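Side-chain contacts in o-succinylbenzoate synthase (Synechococcus elongatus, PDB 2OZT), which catalyses the metal-dependent dehydration of 2-succinyl-6-hydroxy-2,4-cyclohexadiene-1-carboxylate to 2-succinylbenzoate, a step on the way to phylloquinone: residues E122-S127 with A157-A162; F135-G140 with Q148-A153; R179-L184 with E193-P198. One frame throughout, in Å; residues are numbered along the deposited sequence.

Contact 1 of 3, residues E122-S127 with A157-A162; sequences EQWQQS and ALPPGA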
# COMPACT_ATOMS: atom_id res chain seq x y z
N GLU A 122 5.70 22.19 10.03
CA GLU A 122 6.75 22.00 11.03
C GLU A 122 7.24 20.56 11.01
O GLU A 122 8.20 20.22 11.71
CB GLU A 122 6.27 22.36 12.46
CG GLU A 122 5.19 21.39 12.97
CD GLU A 122 4.21 21.98 13.98
OE1 GLU A 122 4.14 23.23 14.14
OE2 GLU A 122 3.44 21.20 14.57
N GLN A 123 6.61 19.71 10.19
CA GLN A 123 6.93 18.27 10.22
C GLN A 123 7.79 17.77 9.07
O GLN A 123 8.23 16.61 9.10
CB GLN A 123 5.65 17.42 10.22
CG GLN A 123 4.87 17.49 11.53
CD GLN A 123 3.63 16.63 11.52
OE1 GLN A 123 3.30 15.97 10.51
NE2 GLN A 123 2.90 16.63 12.64
N TRP A 124 8.06 18.59 8.07
CA TRP A 124 8.84 18.10 6.91
C TRP A 124 10.34 18.14 7.16
O TRP A 124 11.09 17.33 6.57
CB TRP A 124 8.49 18.90 5.63
CG TRP A 124 8.81 20.38 5.65
CD1 TRP A 124 7.96 21.41 5.93
CD2 TRP A 124 10.07 20.97 5.33
NE1 TRP A 124 8.63 22.60 5.78
CE2 TRP A 124 9.94 22.35 5.44
CE3 TRP A 124 11.33 20.43 4.98
CZ2 TRP A 124 10.99 23.23 5.19
CZ3 TRP A 124 12.38 21.28 4.75
CH2 TRP A 124 12.21 22.68 4.85
N GLN A 125 10.77 19.04 8.04
CA GLN A 125 12.20 19.32 8.19
C GLN A 125 13.01 18.12 8.69
O GLN A 125 14.08 17.85 8.13
CB GLN A 125 12.36 20.55 9.13
CG GLN A 125 11.81 21.88 8.55
CD GLN A 125 10.35 22.11 8.89
OE1 GLN A 125 9.58 21.20 9.26
NE2 GLN A 125 9.94 23.39 8.75
N GLN A 126 12.55 17.43 9.74
CA GLN A 126 13.33 16.30 10.26
C GLN A 126 13.36 15.20 9.23
O GLN A 126 14.40 14.56 9.06
CB GLN A 126 12.70 15.84 11.58
CG GLN A 126 13.40 14.66 12.22
CD GLN A 126 14.68 15.03 12.95
OE1 GLN A 126 15.05 16.20 13.05
NE2 GLN A 126 15.35 14.02 13.48
N SER A 127 12.25 14.97 8.52
CA SER A 127 12.25 13.96 7.47
C SER A 127 13.20 14.30 6.32
O SER A 127 13.97 13.45 5.86
CB SER A 127 10.84 13.72 6.91
OG SER A 127 10.00 13.25 7.94
N ALA A 157 8.08 26.96 1.43
CA ALA A 157 9.08 26.51 2.40
C ALA A 157 9.89 25.26 1.98
O ALA A 157 11.04 25.13 2.34
CB ALA A 157 8.41 26.25 3.71
N LEU A 158 9.27 24.34 1.24
CA LEU A 158 9.96 23.09 0.89
C LEU A 158 11.19 23.38 0.06
O LEU A 158 11.18 24.25 -0.81
CB LEU A 158 9.03 22.14 0.14
CG LEU A 158 7.96 21.45 1.00
CD1 LEU A 158 6.94 20.77 0.07
CD2 LEU A 158 8.61 20.39 1.86
N PRO A 159 12.29 22.65 0.30
CA PRO A 159 13.51 22.97 -0.47
C PRO A 159 13.43 22.56 -1.93
O PRO A 159 12.59 21.71 -2.30
CB PRO A 159 14.60 22.12 0.22
CG PRO A 159 14.03 21.77 1.57
CD PRO A 159 12.54 21.60 1.30
N PRO A 160 14.32 23.08 -2.77
CA PRO A 160 14.42 22.62 -4.15
C PRO A 160 14.57 21.11 -4.22
O PRO A 160 15.39 20.51 -3.46
CB PRO A 160 15.71 23.28 -4.67
CG PRO A 160 15.87 24.49 -3.80
CD PRO A 160 15.30 24.16 -2.45
N GLY A 161 13.78 20.52 -5.11
CA GLY A 161 13.83 19.07 -5.29
C GLY A 161 12.75 18.32 -4.53
O GLY A 161 12.60 17.11 -4.72
N ALA A 162 12.04 19.00 -3.62
CA ALA A 162 10.92 18.36 -2.90
C ALA A 162 9.79 17.94 -3.86
O ALA A 162 9.51 18.61 -4.86
CB ALA A 162 10.38 19.30 -1.78

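Contact 2 of 3, residues F135-G140 with Q148-A153; sequences FKWKVG and QAILKA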
# COMPACT_ATOMS: atom_id res chain seq x y z
N PHE A 135 6.85 13.79 0.01
CA PHE A 135 5.96 13.92 1.16
C PHE A 135 4.53 13.66 0.75
O PHE A 135 4.19 13.90 -0.41
CB PHE A 135 6.04 15.37 1.69
CG PHE A 135 7.41 15.73 2.20
CD1 PHE A 135 7.76 15.47 3.50
CD2 PHE A 135 8.35 16.26 1.33
CE1 PHE A 135 9.04 15.76 3.97
CE2 PHE A 135 9.64 16.57 1.80
CZ PHE A 135 9.99 16.27 3.11
N LYS A 136 3.73 13.23 1.70
CA LYS A 136 2.27 13.12 1.45
C LYS A 136 1.55 13.80 2.58
O LYS A 136 1.78 13.47 3.75
CB LYS A 136 1.83 11.64 1.39
CG LYS A 136 0.30 11.53 1.05
CD LYS A 136 -0.15 10.06 0.81
CE LYS A 136 -0.26 9.30 2.11
NZ LYS A 136 -1.08 8.04 2.04
N TRP A 137 0.74 14.81 2.24
CA TRP A 137 0.02 15.60 3.25
C TRP A 137 -1.47 15.31 3.14
O TRP A 137 -2.02 15.25 2.03
CB TRP A 137 0.28 17.09 2.97
CG TRP A 137 -0.43 18.05 3.93
CD1 TRP A 137 -0.55 17.92 5.28
CD2 TRP A 137 -1.07 19.27 3.57
NE1 TRP A 137 -1.26 18.99 5.80
CE2 TRP A 137 -1.60 19.82 4.76
CE3 TRP A 137 -1.27 19.95 2.36
CZ2 TRP A 137 -2.30 21.05 4.79
CZ3 TRP A 137 -2.00 21.17 2.39
CH2 TRP A 137 -2.50 21.70 3.60
N LYS A 138 -2.10 15.11 4.29
CA LYS A 138 -3.54 14.84 4.36
C LYS A 138 -4.32 16.12 4.18
O LYS A 138 -4.06 17.11 4.88
CB LYS A 138 -3.84 14.22 5.74
CG LYS A 138 -5.22 13.63 5.87
CD LYS A 138 -5.40 13.02 7.26
CE LYS A 138 -6.66 12.17 7.31
NZ LYS A 138 -6.74 11.54 8.67
N VAL A 139 -5.24 16.07 3.21
CA VAL A 139 -6.16 17.19 2.95
C VAL A 139 -7.61 16.70 3.03
O VAL A 139 -7.91 15.51 3.23
CB VAL A 139 -5.88 17.89 1.62
CG1 VAL A 139 -4.49 18.51 1.61
CG2 VAL A 139 -5.95 16.88 0.46
N GLY A 140 -8.53 17.66 2.93
CA GLY A 140 -9.95 17.35 3.15
C GLY A 140 -10.36 17.28 4.61
O GLY A 140 -11.43 16.73 4.92
N GLN A 148 -5.59 25.56 1.45
CA GLN A 148 -4.91 26.20 0.37
C GLN A 148 -3.89 27.24 0.87
O GLN A 148 -2.83 27.39 0.32
CB GLN A 148 -5.91 26.80 -0.63
CG GLN A 148 -6.53 25.71 -1.48
CD GLN A 148 -7.88 26.06 -2.09
OE1 GLN A 148 -8.33 27.20 -2.02
NE2 GLN A 148 -8.52 25.07 -2.72
N ALA A 149 -4.24 27.94 1.95
CA ALA A 149 -3.29 28.88 2.55
C ALA A 149 -2.07 28.20 3.15
O ALA A 149 -0.94 28.66 2.93
CB ALA A 149 -4.00 29.76 3.57
N ILE A 150 -2.30 27.06 3.81
CA ILE A 150 -1.19 26.24 4.33
C ILE A 150 -0.36 25.73 3.16
O ILE A 150 0.88 25.76 3.18
CB ILE A 150 -1.69 25.10 5.19
CG1 ILE A 150 -2.39 25.64 6.44
CG2 ILE A 150 -0.51 24.20 5.59
CD1 ILE A 150 -3.26 24.63 7.11
N LEU A 151 -1.06 25.26 2.12
CA LEU A 151 -0.35 24.69 0.98
C LEU A 151 0.58 25.71 0.31
O LEU A 151 1.73 25.41 -0.05
CB LEU A 151 -1.36 24.13 -0.04
CG LEU A 151 -0.72 23.43 -1.24
CD1 LEU A 151 0.35 22.35 -0.90
CD2 LEU A 151 -1.79 22.77 -2.08
N LYS A 152 0.08 26.94 0.16
CA LYS A 152 0.88 28.02 -0.38
C LYS A 152 2.18 28.21 0.44
O LYS A 152 3.28 28.33 -0.13
CB LYS A 152 0.03 29.31 -0.45
CG LYS A 152 0.78 30.50 -1.00
CD LYS A 152 -0.23 31.63 -1.32
CE LYS A 152 0.46 32.96 -1.56
NZ LYS A 152 1.34 32.91 -2.76
N ALA A 153 2.05 28.22 1.76
CA ALA A 153 3.21 28.37 2.65
C ALA A 153 4.14 27.15 2.58
O ALA A 153 5.38 27.28 2.59
CB ALA A 153 2.73 28.58 4.07

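Contact 3 of 3, residues R179-L184 with E193-P198; sequences RWFAWL and EYVEQP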
# COMPACT_ATOMS: atom_id res chain seq x y z
N ARG A 179 -13.24 22.67 -7.50
CA ARG A 179 -12.67 23.96 -7.07
C ARG A 179 -11.18 23.80 -6.71
O ARG A 179 -10.35 24.64 -7.06
CB ARG A 179 -13.46 24.53 -5.90
CG ARG A 179 -14.85 25.05 -6.33
CD ARG A 179 -15.43 26.09 -5.35
NE ARG A 179 -15.35 25.61 -3.96
CZ ARG A 179 -16.16 24.68 -3.43
NH1 ARG A 179 -17.13 24.14 -4.15
NH2 ARG A 179 -15.99 24.30 -2.16
N TRP A 180 -10.83 22.68 -6.05
CA TRP A 180 -9.44 22.39 -5.73
C TRP A 180 -8.56 22.23 -6.96
O TRP A 180 -7.45 22.77 -7.03
CB TRP A 180 -9.36 21.10 -4.92
CG TRP A 180 -9.12 21.30 -3.44
CD1 TRP A 180 -10.01 21.13 -2.44
CD2 TRP A 180 -7.87 21.62 -2.83
NE1 TRP A 180 -9.40 21.34 -1.21
CE2 TRP A 180 -8.08 21.64 -1.43
CE3 TRP A 180 -6.59 21.86 -3.33
CZ2 TRP A 180 -7.02 21.92 -0.52
CZ3 TRP A 180 -5.56 22.17 -2.43
CH2 TRP A 180 -5.78 22.15 -1.05
N PHE A 181 -9.06 21.52 -7.97
CA PHE A 181 -8.26 21.36 -9.16
C PHE A 181 -8.07 22.67 -9.92
O PHE A 181 -7.03 22.87 -10.52
CB PHE A 181 -8.79 20.23 -10.05
CG PHE A 181 -8.44 18.86 -9.51
CD1 PHE A 181 -7.12 18.45 -9.48
CD2 PHE A 181 -9.42 18.02 -9.01
CE1 PHE A 181 -6.77 17.21 -8.94
CE2 PHE A 181 -9.09 16.79 -8.48
CZ PHE A 181 -7.76 16.39 -8.43
N ALA A 182 -9.07 23.53 -9.84
CA ALA A 182 -8.97 24.87 -10.51
C ALA A 182 -7.94 25.70 -9.75
O ALA A 182 -7.09 26.36 -10.38
CB ALA A 182 -10.30 25.54 -10.54
N TRP A 183 -7.96 25.65 -8.42
CA TRP A 183 -6.95 26.33 -7.61
C TRP A 183 -5.55 25.82 -7.92
O TRP A 183 -4.59 26.59 -8.05
CB TRP A 183 -7.22 26.15 -6.11
CG TRP A 183 -6.33 27.00 -5.22
CD1 TRP A 183 -6.64 28.23 -4.72
CD2 TRP A 183 -5.04 26.66 -4.70
NE1 TRP A 183 -5.62 28.68 -3.92
CE2 TRP A 183 -4.61 27.75 -3.90
CE3 TRP A 183 -4.20 25.56 -4.84
CZ2 TRP A 183 -3.38 27.77 -3.26
CZ3 TRP A 183 -2.95 25.57 -4.18
CH2 TRP A 183 -2.56 26.68 -3.39
N LEU A 184 -5.42 24.49 -8.04
CA LEU A 184 -4.11 23.91 -8.29
C LEU A 184 -3.57 24.30 -9.67
O LEU A 184 -2.36 24.47 -9.85
CB LEU A 184 -4.14 22.38 -8.12
CG LEU A 184 -4.20 21.88 -6.68
CD1 LEU A 184 -4.62 20.41 -6.64
CD2 LEU A 184 -2.85 22.03 -5.93
N GLU A 193 2.95 16.36 -7.02
CA GLU A 193 3.06 15.16 -7.82
C GLU A 193 1.70 14.62 -8.26
O GLU A 193 1.49 14.27 -9.43
CB GLU A 193 3.80 14.11 -7.01
CG GLU A 193 4.19 12.88 -7.82
CD GLU A 193 4.98 11.86 -7.02
OE1 GLU A 193 5.07 11.98 -5.78
OE2 GLU A 193 5.55 10.95 -7.65
N TYR A 194 0.78 14.53 -7.32
CA TYR A 194 -0.60 14.16 -7.62
C TYR A 194 -1.49 14.46 -6.46
O TYR A 194 -1.01 14.71 -5.32
CB TYR A 194 -0.72 12.67 -8.00
CG TYR A 194 -0.10 11.60 -7.08
CD1 TYR A 194 1.01 10.88 -7.51
CD2 TYR A 194 -0.64 11.30 -5.83
CE1 TYR A 194 1.56 9.83 -6.74
CE2 TYR A 194 -0.07 10.25 -5.03
CZ TYR A 194 1.01 9.56 -5.50
OH TYR A 194 1.50 8.55 -4.70
N VAL A 195 -2.81 14.46 -6.74
CA VAL A 195 -3.85 14.43 -5.73
C VAL A 195 -4.33 12.98 -5.64
O VAL A 195 -4.73 12.39 -6.64
CB VAL A 195 -5.02 15.42 -6.06
CG1 VAL A 195 -6.11 15.26 -5.03
CG2 VAL A 195 -4.54 16.87 -6.15
N GLU A 196 -4.31 12.45 -4.44
CA GLU A 196 -4.67 11.05 -4.21
C GLU A 196 -6.12 10.92 -3.77
O GLU A 196 -6.54 11.61 -2.82
CB GLU A 196 -3.75 10.44 -3.15
CG GLU A 196 -3.90 8.95 -2.96
CD GLU A 196 -2.81 8.42 -2.04
OE1 GLU A 196 -1.94 9.21 -1.66
OE2 GLU A 196 -2.81 7.21 -1.75
N GLN A 197 -6.90 10.13 -4.52
CA GLN A 197 -8.29 9.81 -4.16
C GLN A 197 -9.14 11.06 -3.82
O GLN A 197 -9.62 11.20 -2.71
CB GLN A 197 -8.35 8.72 -3.07
CG GLN A 197 -9.70 7.99 -3.04
CD GLN A 197 -9.84 6.98 -4.15
OE1 GLN A 197 -8.91 6.20 -4.43
NE2 GLN A 197 -11.00 6.95 -4.81
N PRO A 198 -9.32 11.94 -4.81
CA PRO A 198 -10.09 13.14 -4.45
C PRO A 198 -11.54 12.82 -4.12
O PRO A 198 -12.13 13.52 -3.26
CB PRO A 198 -9.98 14.01 -5.70
CG PRO A 198 -9.68 13.08 -6.83
CD PRO A 198 -8.78 12.02 -6.17

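Contact 1 of 3, residues E122-S127 with A157-A162
Trp124 and Leu158 bring the two backbones nearest, with their CA atoms 7.9 Å apart: one lies on helix 120-129, the other is the first residue to leave helical geometry after helix 144-157. The loop then turns through a type II beta turn from Pro159 to Ala162, closed by a bond from Ala162 N to Pro159 O of 3.1 Å. Trp124 carries the whole contact from its side. Its CG sits between the backbone N and the carbonyl carbon (chi1 63°), and from there the indole reaches across to three consecutive residues. Leu158 touches with one methyl. Its CD2 lies over a face of the indole, 4.0 Å from the centroid of the five-membered ring and 21° off the ring normal, which makes a CH-pi contact. The methyl is displaced toward the rim of the ring system. On the opposite face lies Gln125 CG, 3.5 Å above the plane, so the ring is held between a leucine methyl and the side chain of the next residue in its own helix. The six-membered ring meets the other two residues obliquely. Trp124 CZ3 is 3.5 Å from Pro159 CD, and Pro159 CG is close behind. Trp124 CZ2 is 3.4 Å from the carbonyl oxygen of Ala157, while the CB of Ala157 lies near the same ring carbon at 4.2 Å. No hydrogen bond crosses between the segments. The contact is partly buried and far from the metal site. It joins two features at one end of the barrel domain: helix 120-129 and the loop that leads from helix 144-157 into strand 163-167. Phe135 of strand 134-138 touches both Trp124 and Leu158, and Leu114 of strand 112-114 also touches Trp124. Further along helix 120-129, Trp128 packs on Pro159.

Contact 2 of 3, residues F135-G140 with Q148-A153
A chi1 of 179° sets CG of Trp137 opposite the backbone N and sends the indole from strand 134-138 out to helix 144-157. On the helix, Ile150 keeps CG1 beside its backbone N (chi1 -65°), and this turns the CG2 branch to the ring. The far end of the six-membered ring does the touching. Trp137 CZ2 is 3.7 Å from Ile150 CG2, and Trp137 CH2 is 3.8 Å from Ile150 CB. The two side chains cross at about a right angle. Next to them, Trp137 CZ3 meets Leu151 CB at 3.9 Å. Val139 CG1 lies over one face of the indole, toward the rim, 3.6 Å above the plane. With an alanine here in place of Trp137, the space between strand and helix would probably be left unfilled, and Ile150 and Leu151 would lose the indole they rest on. The contact joins strand and helix of the beta-alpha-beta unit 134-138, 144-157, 163-167; the strand also carries Lys138, the predicted proton donor. The indole NE1 makes a weak hydrogen bond to Gly115 O. All three touching residues are buried and apolar where they meet, so the interface rests on van der Waals contact.

Contact 3 of 3, residues R179-L184 with E193-P198
Helix 174-187 packs on strand 192-196 with Phe181 nearest Val195, their CA atoms 8.9 Å apart. The two belong to a beta-alpha-beta unit, strand 163-167, helix 174-187, strand 192-196, within the barrel domain of this enolase-superfamily enzyme. The helix covers the outer side of the parallel strand. Val195 points its CB toward the helix, whereas its neighbours Tyr194 and Glu196 point away from it. Glu196 is a magnesium-binding residue of the enzyme; the metal in this crystal is sodium. The same strand thus packs on the helix with one side and serves the metal site with the other. Phe181 meets Val195 from the opposite direction. Its CG stands beside the backbone N, anti to the carbonyl carbon (chi1 -76°), and this brings the far end of the ring to the strand. Val195 CG2 meets the ring obliquely, 3.6 Å from Phe181 CE1. Phe181 CZ sits against the fork of the valine, 3.8 Å from Val195 CB and 3.9 Å from Val195 CG1. Further along the rim, Phe181 CE2 is 4.0 Å from Pro198 CB, which sits at the edge of the ring, near its plane. The proline follows the strand in the loop, and its side chain crosses the phenylalanine at about a right angle. All four touching residues are buried, and no hydrogen bond links the segments. Ile218 of the next strand, 218-220, touches both Phe181 and Pro198. Leu166 of strand 163-167 touches Leu184, so the helix rests on strands at both sides of 192-196. One turn along from Phe181, Leu184 also reaches the valine. Val195 CG2 is therefore shared by two helix residues, with Leu184 CD1 3.6 Å from it.

Overall arrangement
All three contacts belong to the barrel domain. Contact 1 touches contact 2 through Phe135, whose CE1 lies 3.6 Å from Trp124 CB; their centres are 13 Å apart. Contacts 1 and 3 do not touch; their nearest atoms are about 7 Å apart. Contacts 2 and 3, with centres 11 Å apart, meet in two places. Between the helices, Leu151 CD2 is 3.7 Å from Trp183 CZ3, and Gln148 packs on Trp180 and Trp183. Near the metal site, Lys136 CD is 3.2 Å from Glu196 OE1, and Lys136 NZ is salt-bridged to Asp167. The sodium ion, bound by Asp167, Asp221 and Glu222, is about 8 Å from the Pro198 side chain and about 12 Å from that of Trp137.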